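Local coordinates for uncharacterized protein (Bordetella bronchiseptica, PDB 4XG0), which probably acts as a kinase of the DUF1537 family, phosphorylating acid sugars in bacterial catabolic pathways, at residues A256-V261 and L348-A353; G354-G359 and P399-A404. All blocks are in the same frame, centred on the assembly; numbering follows the deposited sequence. Where two conformers were deposited one is given.

Interaction 1: residues A256-V261 and L348-A353; sequences AGPVLV and LAHGAA
Pro258 and Ala353 are joined by the one hydrogen bond of this contact, from Ala353 N to Pro258 O at 2.8 Å. The bond is moderately bent, 153° at the hydrogen, and the N-H comes in from above the carbonyl plane. Ala352 crowds the same oxygen: its CA lies 3.2 Å and its CB 3.4 Å from Pro258 O. Helix 334-349 has just ended here, and Gly351, with positive phi, turns the chain toward strand 354-358, while 256-258 leads into strand 259-263.

The side chain of His350 can be traced outward from its CB. CG stands anti to the backbone N (chi1 169°), a torsion that carries the ring toward the proline. CD2 is 4.1 Å from Pro258 CD, and at the tip NE2 reaches 3.8 Å from that carbon, with Pro258 CG slightly farther. The imidazole meets the pyrrolidine obliquely, the two side chains approaching from opposite directions.

The methyl of Ala353 is directed at the opposing backbone, its CB 3.3 Å from Gly257 O, and is also 4.1 Å from Val259 CG2. Arg421 of helix 412-421 touches both Val259 and Ala353 and gives Gly257 O a weak hydrogen bond.

At the backbone angles of Gly257 a side chain would run into the carbonyl of Ala256. With a single hydrogen bond, and Ala256 O near Ala353 N but at a poor angle for a second one, the chemistry implies that close backbone fit, more than side-chain polarity, joins the entrance of strand 259-263 to the helix-to-strand turn.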
ATOM      1  N   ALA A 256      -4.075   7.702   9.791  1.00 26.98           N
ATOM      2  CA  ALA A 256      -3.897   8.298  11.124  1.00 27.58           C
ATOM      3  C   ALA A 256      -4.844   7.614  12.121  1.00 25.39           C
ATOM      4  O   ALA A 256      -6.050   7.600  11.918  1.00 24.23           O
ATOM      5  CB  ALA A 256      -4.162   9.787  11.069  1.00 37.09           C
ATOM      6  N   GLY A 257      -4.275   7.043  13.186  1.00 26.76           N
ATOM      7  CA  GLY A 257      -5.057   6.410  14.228  1.00 23.82           C
ATOM      8  C   GLY A 257      -5.283   4.954  13.860  1.00 21.97           C
ATOM      9  O   GLY A 257      -5.013   4.562  12.719  1.00 23.66           O
ATOM     10  N   PRO A 258      -5.815   4.169  14.807  1.00 25.79           N
ATOM     11  CA  PRO A 258      -6.080   2.754  14.571  1.00 24.93           C
ATOM     12  C   PRO A 258      -7.321   2.558  13.737  1.00 21.91           C
ATOM     13  O   PRO A 258      -8.189   3.418  13.707  1.00 21.80           O
ATOM     14  CB  PRO A 258      -6.321   2.229  15.979  1.00 23.99           C
ATOM     15  CG  PRO A 258      -7.000   3.353  16.648  1.00 31.25           C
ATOM     16  CD  PRO A 258      -6.307   4.593  16.125  1.00 32.85           C
ATOM     17  N   VAL A 259      -7.383   1.442  13.033  1.00 18.46           N
ATOM     18  CA  VAL A 259      -8.624   0.960  12.478  1.00 15.31           C
ATOM     19  C   VAL A 259      -9.386   0.275  13.594  1.00 19.27           C
ATOM     20  O   VAL A 259      -8.840  -0.568  14.314  1.00 22.98           O
ATOM     21  CB  VAL A 259      -8.379  -0.047  11.307  1.00 19.60           C
ATOM     22  CG1 VAL A 259      -9.681  -0.699  10.935  1.00 21.87           C
ATOM     23  CG2 VAL A 259      -7.834   0.665  10.119  1.00 23.70           C
ATOM     24  N   LEU A 260     -10.648   0.655  13.772  1.00 19.38           N
ATOM     25  CA  LEU A 260     -11.506   0.041  14.758  1.00 16.80           C
ATOM     26  C   LEU A 260     -12.369  -1.036  14.091  1.00 19.29           C
ATOM     27  O   LEU A 260     -13.065  -0.749  13.135  1.00 18.51           O
ATOM     28  CB  LEU A 260     -12.434   1.119  15.353  1.00 18.15           C
ATOM     29  CG  LEU A 260     -13.381   0.621  16.426  1.00 26.10           C
ATOM     30  CD1 LEU A 260     -12.611   0.037  17.607  1.00 21.01           C
ATOM     31  CD2 LEU A 260     -14.275   1.765  16.892  1.00 23.87           C
ATOM     32  N   VAL A 261     -12.320  -2.267  14.598  1.00 20.90           N
ATOM     33  CA  VAL A 261     -13.115  -3.362  14.080  1.00 17.50           C
ATOM     34  C   VAL A 261     -14.173  -3.817  15.095  1.00 21.26           C
ATOM     35  O   VAL A 261     -13.853  -4.124  16.236  1.00 24.36           O
ATOM     36  CB  VAL A 261     -12.209  -4.537  13.702  1.00 16.04           C
ATOM     37  CG1 VAL A 261     -13.014  -5.671  13.101  1.00 18.83           C
ATOM     38  CG2 VAL A 261     -11.115  -4.060  12.784  1.00 20.08           C
ATOM     39  N   LEU A 348     -15.117   9.229  17.941  1.00 20.45           N
ATOM     40  CA  LEU A 348     -15.172  10.682  18.086  1.00 19.49           C
ATOM     41  C   LEU A 348     -14.158  11.195  19.100  1.00 28.13           C
ATOM     42  O   LEU A 348     -13.531  12.261  18.924  1.00 25.12           O
ATOM     43  CB  LEU A 348     -16.581  11.115  18.465  1.00 22.18           C
ATOM     44  CG  LEU A 348     -17.617  10.831  17.386  1.00 24.34           C
ATOM     45  CD1 LEU A 348     -19.037  11.230  17.845  1.00 29.22           C
ATOM     46  CD2 LEU A 348     -17.221  11.542  16.105  1.00 23.55           C
ATOM     47  N   ALA A 349     -13.964  10.442  20.162  1.00 20.08           N
ATOM     48  CA  ALA A 349     -13.124  10.968  21.226  1.00 26.92           C
ATOM     49  C   ALA A 349     -11.619  10.847  20.898  1.00 22.50           C
ATOM     50  O   ALA A 349     -10.841  11.778  21.163  1.00 23.40           O
ATOM     51  CB  ALA A 349     -13.471  10.292  22.550  1.00 21.82           C
ATOM     52  N   HIS A 350     -11.223   9.710  20.327  1.00 25.58           N
ATOM     53  CA  HIS A 350      -9.818   9.327  20.168  1.00 28.62           C
ATOM     54  C   HIS A 350      -9.388   9.400  18.695  1.00 27.17           C
ATOM     55  O   HIS A 350      -8.232   9.654  18.382  1.00 26.83           O
ATOM     56  CB  HIS A 350      -9.645   7.900  20.711  1.00 30.03           C
ATOM     57  CG  HIS A 350      -8.329   7.257  20.378  1.00 33.82           C
ATOM     58  ND1 HIS A 350      -7.147   7.612  20.991  1.00 33.97           N
ATOM     59  CD2 HIS A 350      -8.023   6.254  19.514  1.00 35.59           C
ATOM     60  CE1 HIS A 350      -6.161   6.874  20.501  1.00 36.08           C
ATOM     61  NE2 HIS A 350      -6.666   6.044  19.606  1.00 42.31           N
ATOM     62  N   GLY A 351     -10.337   9.211  17.794  1.00 26.49           N
ATOM     63  CA  GLY A 351     -10.030   9.223  16.380  1.00 26.22           C
ATOM     64  C   GLY A 351      -9.782   7.802  15.920  1.00 25.20           C
ATOM     65  O   GLY A 351      -9.540   6.923  16.737  1.00 23.79           O
ATOM     66  N   ALA A 352      -9.888   7.590  14.610  1.00 22.32           N
ATOM     67  CA  ALA A 352      -9.661   6.291  14.005  1.00 19.22           C
ATOM     68  C   ALA A 352      -9.397   6.519  12.540  1.00 20.76           C
ATOM     69  O   ALA A 352      -9.886   7.488  11.934  1.00 20.75           O
ATOM     70  CB  ALA A 352     -10.873   5.366  14.205  1.00 23.81           C
ATOM     71  N   ALA A 353      -8.601   5.631  11.967  1.00 19.25           N
ATOM     72  CA  ALA A 353      -8.353   5.643  10.556  1.00 16.14           C
ATOM     73  C   ALA A 353      -9.551   5.171   9.748  1.00 17.65           C
ATOM     74  O   ALA A 353      -9.656   5.481   8.569  1.00 17.73           O
ATOM     75  CB  ALA A 353      -7.135   4.745  10.250  1.00 16.84           C
TER

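Interaction 2: residues G354-G359 and P399-A404; sequences GVVATG and PVVTKA
Val356 and Val401 pair in a parallel beta bridge between strands 354-358 and 399-403, neighbours in the mixed sheet of the C-terminal, nucleotide-binding domain. The strand directions differ by only 9°. Val355 N donates to Pro399 O, Val401 N to Val355 O and Ala357 N to Val401 O; the last is 2.9 Å long and nearly along the C=O axis.

The middle of the pair is regular and buried. Val356 and Val401 lie side by side and point the same way, each with CG1 anti to its backbone N, and their CG1 atoms meet at 4.1 Å. Leu413, Ala416 and Ile420 of helix 412-421 cover Val356, while Val385 and Leu387 of strand 385-391 pack on Val401.

Toward the C-terminal ends the pairing slackens: Lys403 N reaches Ala357 O only by a weak bond, bent to 130°, and Ala404 is exposed. Side chains take over there. Thr358 OG1 gives its proton to Lys403 O at 2.8 Å, from well above the carbonyl plane. The lysine chain bends at chi3 and chi4, folding its amine back over the threonine, where NZ makes a weak 3.2 Å bond to Thr358 OG1. NZ also bonds Gln273 OE1 and Phe407 O, so the buried amine has several acceptors. Gly359, preceded by a cis peptide, is at the N-cap position of the next helix. Lys403 NZ donates to Ala404 O at 2.8 Å.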
ATOM      1  N   GLY A 354     -10.441   4.425  10.403  1.00 18.60           N
ATOM      2  CA  GLY A 354     -11.642   3.862   9.813  1.00 14.03           C
ATOM      3  C   GLY A 354     -12.275   2.838  10.744  1.00 15.15           C
ATOM      4  O   GLY A 354     -11.731   2.529  11.816  1.00 17.19           O
ATOM      5  N   VAL A 355     -13.425   2.326  10.320  0.52 17.17           N
ATOM      6  CA  VAL A 355     -14.172   1.318  11.037  0.52 17.39           C
ATOM      7  C   VAL A 355     -14.517   0.181  10.107  0.52 17.12           C
ATOM      8  O   VAL A 355     -14.820   0.388   8.931  0.52 19.21           O
ATOM      9  CB  VAL A 355     -15.482   1.883  11.609  0.52 21.50           C
ATOM     10  CG1 VAL A 355     -16.230   0.793  12.410  0.52 18.05           C
ATOM     11  CG2 VAL A 355     -15.190   3.048  12.460  0.52 29.86           C
ATOM     12  N   VAL A 356     -14.441  -1.031  10.640  1.00 18.68           N
ATOM     13  CA  VAL A 356     -14.892  -2.215   9.948  1.00 17.82           C
ATOM     14  C   VAL A 356     -15.989  -2.845  10.821  1.00 19.22           C
ATOM     15  O   VAL A 356     -15.834  -2.977  12.047  1.00 20.76           O
ATOM     16  CB  VAL A 356     -13.739  -3.249   9.787  1.00 18.95           C
ATOM     17  CG1 VAL A 356     -14.238  -4.480   9.093  1.00 18.62           C
ATOM     18  CG2 VAL A 356     -12.575  -2.659   9.041  1.00 20.08           C
ATOM     19  N   ALA A 357     -17.123  -3.173  10.233  1.00 20.55           N
ATOM     20  CA  ALA A 357     -18.228  -3.697  11.033  1.00 23.03           C
ATOM     21  C   ALA A 357     -18.791  -4.944  10.399  1.00 18.32           C
ATOM     22  O   ALA A 357     -19.086  -4.994   9.197  1.00 21.71           O
ATOM     23  CB  ALA A 357     -19.341  -2.632  11.217  1.00 24.58           C
ATOM     24  N   THR A 358     -18.925  -5.983  11.216  1.00 21.45           N
ATOM     25  CA  THR A 358     -19.578  -7.210  10.799  1.00 21.84           C
ATOM     26  C   THR A 358     -20.343  -7.824  11.991  1.00 27.07           C
ATOM     27  O   THR A 358     -19.917  -7.690  13.131  1.00 25.79           O
ATOM     28  CB  THR A 358     -18.539  -8.221  10.234  1.00 25.34           C
ATOM     29  OG1 THR A 358     -19.201  -9.277   9.533  1.00 23.67           O
ATOM     30  CG2 THR A 358     -17.719  -8.847  11.333  1.00 28.56           C
ATOM     31  N   GLY A 359     -21.523  -8.398  11.766  1.00 25.79           N
ATOM     32  CA  GLY A 359     -22.204  -8.350  10.490  1.00 29.85           C
ATOM     33  C   GLY A 359     -23.165  -7.170  10.395  1.00 26.05           C
ATOM     34  O   GLY A 359     -22.865  -6.074  10.899  1.00 25.69           O
ATOM     35  N   PRO A 399     -13.541   6.480   6.708  1.00 16.95           N
ATOM     36  CA  PRO A 399     -13.607   5.217   5.956  1.00 15.25           C
ATOM     37  C   PRO A 399     -14.284   4.100   6.742  1.00 16.28           C
ATOM     38  O   PRO A 399     -14.113   3.967   7.960  1.00 16.31           O
ATOM     39  CB  PRO A 399     -12.149   4.892   5.698  1.00 16.36           C
ATOM     40  CG  PRO A 399     -11.451   6.283   5.679  1.00 19.34           C
ATOM     41  CD  PRO A 399     -12.154   6.961   6.850  1.00 18.29           C
ATOM     42  N   VAL A 400     -15.095   3.327   6.026  1.00 16.03           N
ATOM     43  CA  VAL A 400     -15.874   2.254   6.622  1.00 16.22           C
ATOM     44  C   VAL A 400     -15.908   1.053   5.670  1.00 14.77           C
ATOM     45  O   VAL A 400     -15.908   1.207   4.441  1.00 17.83           O
ATOM     46  CB  VAL A 400     -17.346   2.718   6.939  1.00 21.76           C
ATOM     47  CG1 VAL A 400     -18.009   3.320   5.699  1.00 20.43           C
ATOM     48  CG2 VAL A 400     -18.168   1.591   7.512  1.00 24.98           C
ATOM     49  N   VAL A 401     -15.910  -0.134   6.269  1.00 17.71           N
ATOM     50  CA  VAL A 401     -16.083  -1.392   5.576  1.00 16.54           C
ATOM     51  C   VAL A 401     -17.175  -2.132   6.306  1.00 15.97           C
ATOM     52  O   VAL A 401     -17.192  -2.196   7.535  1.00 19.82           O
ATOM     53  CB  VAL A 401     -14.792  -2.255   5.639  1.00 19.79           C
ATOM     54  CG1 VAL A 401     -15.056  -3.693   5.200  1.00 19.94           C
ATOM     55  CG2 VAL A 401     -13.671  -1.635   4.823  1.00 20.57           C
ATOM     56  N   THR A 402     -18.103  -2.690   5.551  1.00 19.77           N
ATOM     57  CA  THR A 402     -19.141  -3.482   6.156  1.00 21.63           C
ATOM     58  C   THR A 402     -19.119  -4.894   5.549  1.00 17.66           C
ATOM     59  O   THR A 402     -18.654  -5.126   4.415  1.00 22.22           O
ATOM     60  CB  THR A 402     -20.515  -2.801   5.981  1.00 29.52           C
ATOM     61  OG1 THR A 402     -20.660  -2.412   4.612  1.00 33.49           O
ATOM     62  CG2 THR A 402     -20.594  -1.547   6.843  1.00 26.39           C
ATOM     63  N   LYS A 403     -19.628  -5.848   6.314  1.00 19.88           N
ATOM     64  CA  LYS A 403     -19.576  -7.239   5.876  1.00 22.36           C
ATOM     65  C   LYS A 403     -20.629  -8.046   6.592  1.00 24.38           C
ATOM     66  O   LYS A 403     -20.859  -7.847   7.782  1.00 23.35           O
ATOM     67  CB  LYS A 403     -18.194  -7.844   6.173  1.00 22.28           C
ATOM     68  CG  LYS A 403     -17.998  -9.258   5.702  1.00 31.77           C
ATOM     69  CD  LYS A 403     -16.625  -9.828   6.100  1.00 26.25           C
ATOM     70  CE  LYS A 403     -16.565 -10.232   7.580  1.00 22.32           C
ATOM     71  NZ  LYS A 403     -17.479 -11.401   7.879  1.00 22.25           N
ATOM     72  N   ALA A 404     -21.251  -8.972   5.881  1.00 25.09           N
ATOM     73  CA  ALA A 404     -22.175  -9.872   6.540  1.00 28.07           C
ATOM     74  C   ALA A 404     -21.372 -10.816   7.445  1.00 22.42           C
ATOM     75  O   ALA A 404     -20.216 -11.139   7.158  1.00 22.55           O
ATOM     76  CB  ALA A 404     -22.981 -10.624   5.540  1.00 24.86           C
TER

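The centres of the two interactions lie 13 Å apart, on the same side of the chain's centre, and both reach the mixed sheet of the C-terminal domain. They follow in series: 256-261 meets 348-353 before 354-359 pairs with 399-404, and residue 354 continues directly from 353. Strand 354-358 stands between strands 259-263 and 399-403; probable hydrogen bonds Leu260 N to Gly354 O and Val356 N to Leu260 O connect the two contacts. Interaction 1 thus sits where strands enter this parallel core, and interaction 2 runs along it to the glycines around the start of helix 360-369, a placement consistent with nucleotide binding.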